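Local coordinates for protein GH127 beta-L-arabinofuranoside (Geobacillus stearothermophilus, PDB 4QK0) that probably hydrolyses beta-L-arabinofuranosidic linkages to release L-arabinose, at residues A[401-406]-A[636-641]; A[368-373]-A[381-386]. All blocks are in the same frame, centred on the assembly; numbering follows the deposited sequence.

Interaction 1: A[401-406]-A[636-641]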
loop_
_atom_site.group_PDB
_atom_site.type_symbol
_atom_site.label_atom_id
_atom_site.label_comp_id
_atom_site.label_asym_id
_atom_site.label_seq_id
_atom_site.Cartn_x
_atom_site.Cartn_y
_atom_site.Cartn_z
ATOM N N LYS A 401 -3.942 -5.674 -11.530
ATOM C CA LYS A 401 -5.138 -6.113 -12.261
ATOM C C LYS A 401 -5.411 -7.548 -11.928
ATOM O O LYS A 401 -4.528 -8.366 -11.964
ATOM C CB LYS A 401 -4.967 -5.992 -13.760
ATOM C CG LYS A 401 -4.642 -4.625 -14.244
ATOM C CD LYS A 401 -5.737 -3.659 -13.909
ATOM C CE LYS A 401 -5.271 -2.237 -14.128
ATOM N NZ LYS A 401 -6.478 -1.363 -14.138
ATOM N N PRO A 402 -6.649 -7.849 -11.556
ATOM C CA PRO A 402 -6.962 -9.218 -11.141
ATOM C C PRO A 402 -7.121 -10.200 -12.282
ATOM O O PRO A 402 -7.128 -11.391 -12.052
ATOM C CB PRO A 402 -8.297 -9.068 -10.373
ATOM C CG PRO A 402 -8.895 -7.817 -10.894
ATOM C CD PRO A 402 -7.748 -6.899 -11.239
ATOM N N VAL A 403 -7.283 -9.705 -13.503
ATOM C CA VAL A 403 -7.233 -10.558 -14.671
ATOM C C VAL A 403 -6.376 -9.948 -15.769
ATOM O O VAL A 403 -6.134 -8.733 -15.772
ATOM C CB VAL A 403 -8.653 -10.821 -15.247
ATOM C CG1 VAL A 403 -9.485 -11.494 -14.184
ATOM C CG2 VAL A 403 -9.335 -9.544 -15.758
ATOM N N ARG A 404 -5.914 -10.791 -16.693
ATOM C CA ARG A 404 -5.021 -10.338 -17.735
ATOM C C ARG A 404 -5.854 -9.609 -18.756
ATOM O O ARG A 404 -7.052 -9.770 -18.772
ATOM C CB ARG A 404 -4.263 -11.531 -18.352
ATOM C CG ARG A 404 -3.328 -12.289 -17.386
ATOM C CD ARG A 404 -2.323 -13.206 -18.120
ATOM N NE ARG A 404 -1.479 -13.938 -17.186
ATOM C CZ ARG A 404 -1.839 -15.034 -16.562
ATOM N NH1 ARG A 404 -3.015 -15.576 -16.783
ATOM N NH2 ARG A 404 -1.058 -15.556 -15.639
ATOM N N GLN A 405 -5.232 -8.784 -19.575
ATOM C CA GLN A 405 -5.969 -8.028 -20.557
ATOM C C GLN A 405 -5.094 -7.713 -21.765
ATOM O O GLN A 405 -3.917 -8.105 -21.822
ATOM C CB GLN A 405 -6.436 -6.725 -19.924
ATOM C CG GLN A 405 -5.307 -5.901 -19.357
ATOM C CD GLN A 405 -5.764 -4.650 -18.603
ATOM O OE1 GLN A 405 -6.506 -4.719 -17.608
ATOM N NE2 GLN A 405 -5.271 -3.495 -19.046
ATOM N N LYS A 406 -5.643 -7.012 -22.747
ATOM C CA LYS A 406 -4.779 -6.336 -23.736
ATOM C C LYS A 406 -4.374 -4.943 -23.260
ATOM O O LYS A 406 -5.080 -4.298 -22.460
ATOM C CB LYS A 406 -5.432 -6.258 -25.096
ATOM C CG LYS A 406 -5.479 -7.601 -25.775
ATOM C CD LYS A 406 -6.745 -8.378 -25.418
ATOM C CE LYS A 406 -7.719 -8.421 -26.611
ATOM N NZ LYS A 406 -9.133 -8.764 -26.276
ATOM N N ARG A 636 -8.406 -19.483 -15.280
ATOM C CA ARG A 636 -9.698 -20.074 -15.012
ATOM C C ARG A 636 -10.595 -19.088 -14.289
ATOM O O ARG A 636 -11.357 -19.436 -13.446
ATOM C CB ARG A 636 -9.481 -21.323 -14.206
ATOM C CG ARG A 636 -8.711 -22.370 -15.002
ATOM C CD ARG A 636 -8.271 -23.549 -14.159
ATOM N NE ARG A 636 -7.418 -23.150 -13.038
ATOM C CZ ARG A 636 -7.262 -23.849 -11.923
ATOM N NH1 ARG A 636 -7.926 -24.982 -11.731
ATOM N NH2 ARG A 636 -6.505 -23.385 -10.958
ATOM N N GLY A 637 -10.512 -17.840 -14.691
ATOM C CA GLY A 637 -11.364 -16.788 -14.198
ATOM C C GLY A 637 -10.813 -16.037 -13.000
ATOM O O GLY A 637 -9.893 -16.473 -12.303
ATOM N N GLU A 638 -11.419 -14.890 -12.774
ATOM C CA GLU A 638 -11.074 -14.016 -11.674
ATOM C C GLU A 638 -11.254 -14.721 -10.331
ATOM O O GLU A 638 -12.177 -15.505 -10.133
ATOM C CB GLU A 638 -11.924 -12.756 -11.732
ATOM C CG GLU A 638 -11.453 -11.656 -10.796
ATOM C CD GLU A 638 -12.000 -10.271 -11.150
ATOM O OE1 GLU A 638 -12.130 -9.933 -12.333
ATOM O OE2 GLU A 638 -12.345 -9.521 -10.229
ATOM N N GLY A 639 -10.307 -14.501 -9.434
ATOM C CA GLY A 639 -10.387 -15.076 -8.110
ATOM C C GLY A 639 -9.156 -14.772 -7.285
ATOM O O GLY A 639 -8.157 -14.229 -7.794
ATOM N N GLU A 640 -9.241 -15.070 -5.998
ATOM C CA GLU A 640 -8.106 -14.942 -5.121
ATOM C C GLU A 640 -6.959 -15.857 -5.582
ATOM O O GLU A 640 -7.197 -16.947 -6.147
ATOM C CB GLU A 640 -8.513 -15.283 -3.677
ATOM C CG GLU A 640 -9.458 -14.256 -3.070
ATOM C CD GLU A 640 -9.647 -14.436 -1.561
ATOM O OE1 GLU A 640 -8.682 -14.777 -0.821
ATOM O OE2 GLU A 640 -10.794 -14.291 -1.121
HETATM N N MSE A 641 -5.735 -15.434 -5.227
HETATM C CA MSE A 641 -4.499 -16.242 -5.421
HETATM C C MSE A 641 -3.484 -15.870 -4.386
HETATM O O MSE A 641 -3.382 -14.720 -4.043
HETATM C CB MSE A 641 -3.973 -15.992 -6.837
HETATM C CG MSE A 641 -2.738 -16.824 -7.167
HETATM SE SE MSE A 641 -1.098 -15.855 -6.568
HETATM C CE MSE A 641 -1.070 -14.456 -7.827
HETATM O O HOH W 1 -8.073 -12.564 -10.043
#

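Interaction 2: A[368-373]-A[381-386]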
loop_
_atom_site.group_PDB
_atom_site.type_symbol
_atom_site.label_atom_id
_atom_site.label_comp_id
_atom_site.label_asym_id
_atom_site.label_seq_id
_atom_site.Cartn_x
_atom_site.Cartn_y
_atom_site.Cartn_z
ATOM N N THR A 368 8.074 -14.522 -15.617
ATOM C CA THR A 368 8.044 -13.984 -16.981
ATOM C C THR A 368 6.754 -14.512 -17.611
ATOM O O THR A 368 5.915 -13.743 -18.003
ATOM C CB THR A 368 9.240 -14.419 -17.880
ATOM O OG1 THR A 368 9.381 -15.848 -17.818
ATOM C CG2 THR A 368 10.520 -13.763 -17.423
ATOM N N ILE A 369 6.669 -15.822 -17.788
ATOM C CA ILE A 369 5.564 -16.403 -18.457
ATOM C C ILE A 369 4.234 -16.203 -17.668
ATOM O O ILE A 369 3.162 -16.348 -18.244
ATOM C CB ILE A 369 5.809 -17.902 -18.773
ATOM C CG1 ILE A 369 6.355 -18.633 -17.616
ATOM C CG2 ILE A 369 6.796 -18.050 -19.936
ATOM C CD1 ILE A 369 6.316 -20.146 -17.789
ATOM N N SER A 370 4.315 -15.888 -16.380
ATOM C CA SER A 370 3.126 -15.487 -15.621
ATOM C C SER A 370 2.455 -14.287 -16.243
ATOM O O SER A 370 1.261 -14.087 -16.065
ATOM C CB SER A 370 3.480 -15.159 -14.179
ATOM O OG SER A 370 4.335 -14.025 -14.084
ATOM N N GLY A 371 3.220 -13.523 -17.012
ATOM C CA GLY A 371 2.745 -12.369 -17.717
ATOM C C GLY A 371 1.792 -12.574 -18.903
ATOM O O GLY A 371 1.354 -11.598 -19.520
HETATM N N MSE A 372 1.514 -13.823 -19.245
HETATM C CA MSE A 372 0.596 -14.109 -20.324
HETATM C C MSE A 372 -0.325 -15.225 -19.947
HETATM O O MSE A 372 0.009 -16.100 -19.154
HETATM C CB MSE A 372 1.275 -14.400 -21.694
HETATM C CG MSE A 372 2.202 -15.620 -21.663
HETATM SE SE MSE A 372 2.778 -16.171 -23.500
HETATM C CE MSE A 372 2.254 -14.564 -24.478
ATOM N N ASP A 373 -1.520 -15.168 -20.547
ATOM C CA ASP A 373 -2.456 -16.306 -20.530
ATOM C C ASP A 373 -1.818 -17.417 -21.332
ATOM O O ASP A 373 -1.027 -17.149 -22.279
ATOM C CB ASP A 373 -3.825 -15.950 -21.220
ATOM C CG ASP A 373 -4.848 -15.220 -20.289
ATOM O OD1 ASP A 373 -4.681 -15.120 -19.040
ATOM O OD2 ASP A 373 -5.894 -14.759 -20.848
ATOM N N TYR A 381 0.831 -6.647 -16.915
ATOM C CA TYR A 381 1.954 -5.753 -16.754
ATOM C C TYR A 381 2.580 -6.095 -15.390
ATOM O O TYR A 381 3.739 -6.400 -15.304
ATOM C CB TYR A 381 1.439 -4.342 -16.858
ATOM C CG TYR A 381 2.448 -3.311 -17.263
ATOM C CD1 TYR A 381 3.234 -2.701 -16.303
ATOM C CD2 TYR A 381 2.580 -2.904 -18.585
ATOM C CE1 TYR A 381 4.166 -1.731 -16.626
ATOM C CE2 TYR A 381 3.503 -1.915 -18.921
ATOM C CZ TYR A 381 4.307 -1.338 -17.929
ATOM O OH TYR A 381 5.260 -0.361 -18.175
ATOM N N VAL A 382 1.747 -6.190 -14.363
ATOM C CA VAL A 382 2.136 -6.429 -12.967
ATOM C C VAL A 382 1.886 -7.839 -12.561
ATOM O O VAL A 382 0.842 -8.394 -12.895
ATOM C CB VAL A 382 1.278 -5.515 -12.084
ATOM C CG1 VAL A 382 1.263 -5.946 -10.655
ATOM C CG2 VAL A 382 1.730 -4.078 -12.260
ATOM N N ASN A 383 2.839 -8.454 -11.853
ATOM C CA ASN A 383 2.717 -9.848 -11.478
ATOM C C ASN A 383 2.715 -10.026 -9.962
ATOM O O ASN A 383 3.771 -10.255 -9.336
ATOM C CB ASN A 383 3.837 -10.707 -12.042
ATOM C CG ASN A 383 3.817 -10.724 -13.534
ATOM O OD1 ASN A 383 4.376 -9.828 -14.154
ATOM N ND2 ASN A 383 3.071 -11.656 -14.114
ATOM N N PRO A 384 1.533 -9.996 -9.361
ATOM C CA PRO A 384 1.456 -9.997 -7.908
ATOM C C PRO A 384 1.658 -11.383 -7.365
ATOM O O PRO A 384 1.540 -12.353 -8.092
ATOM C CB PRO A 384 0.044 -9.500 -7.662
ATOM C CG PRO A 384 -0.723 -10.045 -8.823
ATOM C CD PRO A 384 0.205 -9.955 -9.991
ATOM N N LEU A 385 2.006 -11.478 -6.087
ATOM C CA LEU A 385 2.109 -12.756 -5.416
ATOM C C LEU A 385 0.960 -13.036 -4.492
ATOM O O LEU A 385 0.871 -14.119 -3.862
ATOM C CB LEU A 385 3.433 -12.846 -4.646
ATOM C CG LEU A 385 4.622 -13.161 -5.554
ATOM C CD1 LEU A 385 5.062 -11.933 -6.351
ATOM C CD2 LEU A 385 5.713 -13.657 -4.628
ATOM N N GLU A 386 0.041 -12.085 -4.428
ATOM C CA GLU A 386 -1.164 -12.239 -3.591
ATOM C C GLU A 386 -2.254 -11.356 -4.141
ATOM O O GLU A 386 -2.054 -10.166 -4.352
ATOM C CB GLU A 386 -0.881 -11.866 -2.161
ATOM C CG GLU A 386 -2.123 -11.843 -1.271
ATOM C CD GLU A 386 -1.760 -11.622 0.185
ATOM O OE1 GLU A 386 -1.116 -12.492 0.753
ATOM O OE2 GLU A 386 -2.049 -10.539 0.743
#

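Interaction 1: A[401-406]-A[636-641]
Val403 and Glu638 have the nearest CA atoms of two loops, 6.0 Å apart, with no regular pairing and no direct hydrogen bond between the loops. One loop, 401-406, runs from strand 386-387 towards helix 413-422 of the catalytic domain; the other, 636-641, leads from strand 620-629 into strand 641-647 of the C-terminal domain. Most of what joins them is one acidic side chain laid against two apolar ones. Glu638 has CG turned anti to its own nitrogen (chi1 -168°), and because the chain stays extended beyond CG, the carboxylate is carried along Pro402 and past Val403. The proline ring and the acid run alongside each other in one direction, with Pro402 CG 3.9 Å from Glu638 OE2. Val403 is instead set roughly perpendicular to the acid. A single methyl does the touching: Val403 CG1 meets Glu638 CB at 3.7 Å and Glu638 OE1 at 3.6 Å. That methyl reaches the acid because chi1, at -60°, sets it anti to the carbonyl carbon of Val403. The polar part of the join is a bridging water, which accepts from Gly639 N at 3.0 Å and donates to Pro402 O at a suspiciously short 2.5 Å. Around this site, Arg404 makes a cation-pi contact with Trp633, and Glu640 is paired with Arg544 of the second subunit, so the C-terminal loop also faces the dimer partner. The contact therefore illustrates a domain junction at the surface held by van der Waals packing, helped by a water whose bond to Pro402 O is doubtful in length: with only carbon atoms of the other loop beside it, the exposed Glu638 carboxylate probably keeps its charge through solvent, and lends its hydrocarbon chain to the packing.

Interaction 2: A[368-373]-A[381-386]
Asn383 has more surface buried here than any other residue, and its amide group is directed at Ser370 and Gly371. The modelled orientation of that amide is probably reversed, so the end atoms cannot be told apart with confidence; Ser370 OG lies to one side of the amide plane, 3.4 Å from Asn383 CG. The atom modelled as Asn383 ND2 lies 2.7 Å from Ser370 OG and 3.5 Å from Gly371 N; with the amide turned over, either approach may be a hydrogen bond. Two torsions bring the polar groups together. Asn383 CG stands anti to the carbonyl carbon (chi1 -63°), while Ser370 OG sits between its backbone nitrogen and carbonyl carbon (chi1 65°). The serine and glycine belong to a short 3-10 turn, 369-371, in which Gly371 N donates to Thr368 O at 2.9 Å and Met372 N to Ile369 O at 3.2 Å. In the (alpha/alpha)6-barrel catalytic domain of the family, this turn comes after helix 354-365; the chain then returns so that 381-386 passes across the turn at a steep angle and runs into strand 386-387 at its last residue. Helices 22-42, 334-350 and 413-422 cover Thr368, Ile369 and Met372, in and beside the turn. A backbone hydrogen bond between Gly371 and Phe380 ties the returning chain to the turn just ahead of Asn383, whose own backbone is bonded to Tyr331.

The residues of interaction 2 precede those of interaction 1, and the two centres are about 10 Å apart. Arg404 connects them: its NH1 forms a salt bridge with Asp373 OD1 at 2.8 Å, and its NH2 is probably hydrogen-bonded to Ser370 O, also at 2.8 Å. Thus the loop whose Pro402 and Val403 meet the C-terminal domain is tied through one guanidinium group to the buried 3-10 turn. A second link is a packing contact: the selenomethionine methyl Met641 CE lies 3.4 Å from the carbonyl Pro384 O. Strand 386-387, which begins at the last residue of interaction 2, pairs antiparallel with 641-647; interaction 1 bridges the two domains, and interaction 2 is buried on the catalytic side beside that junction.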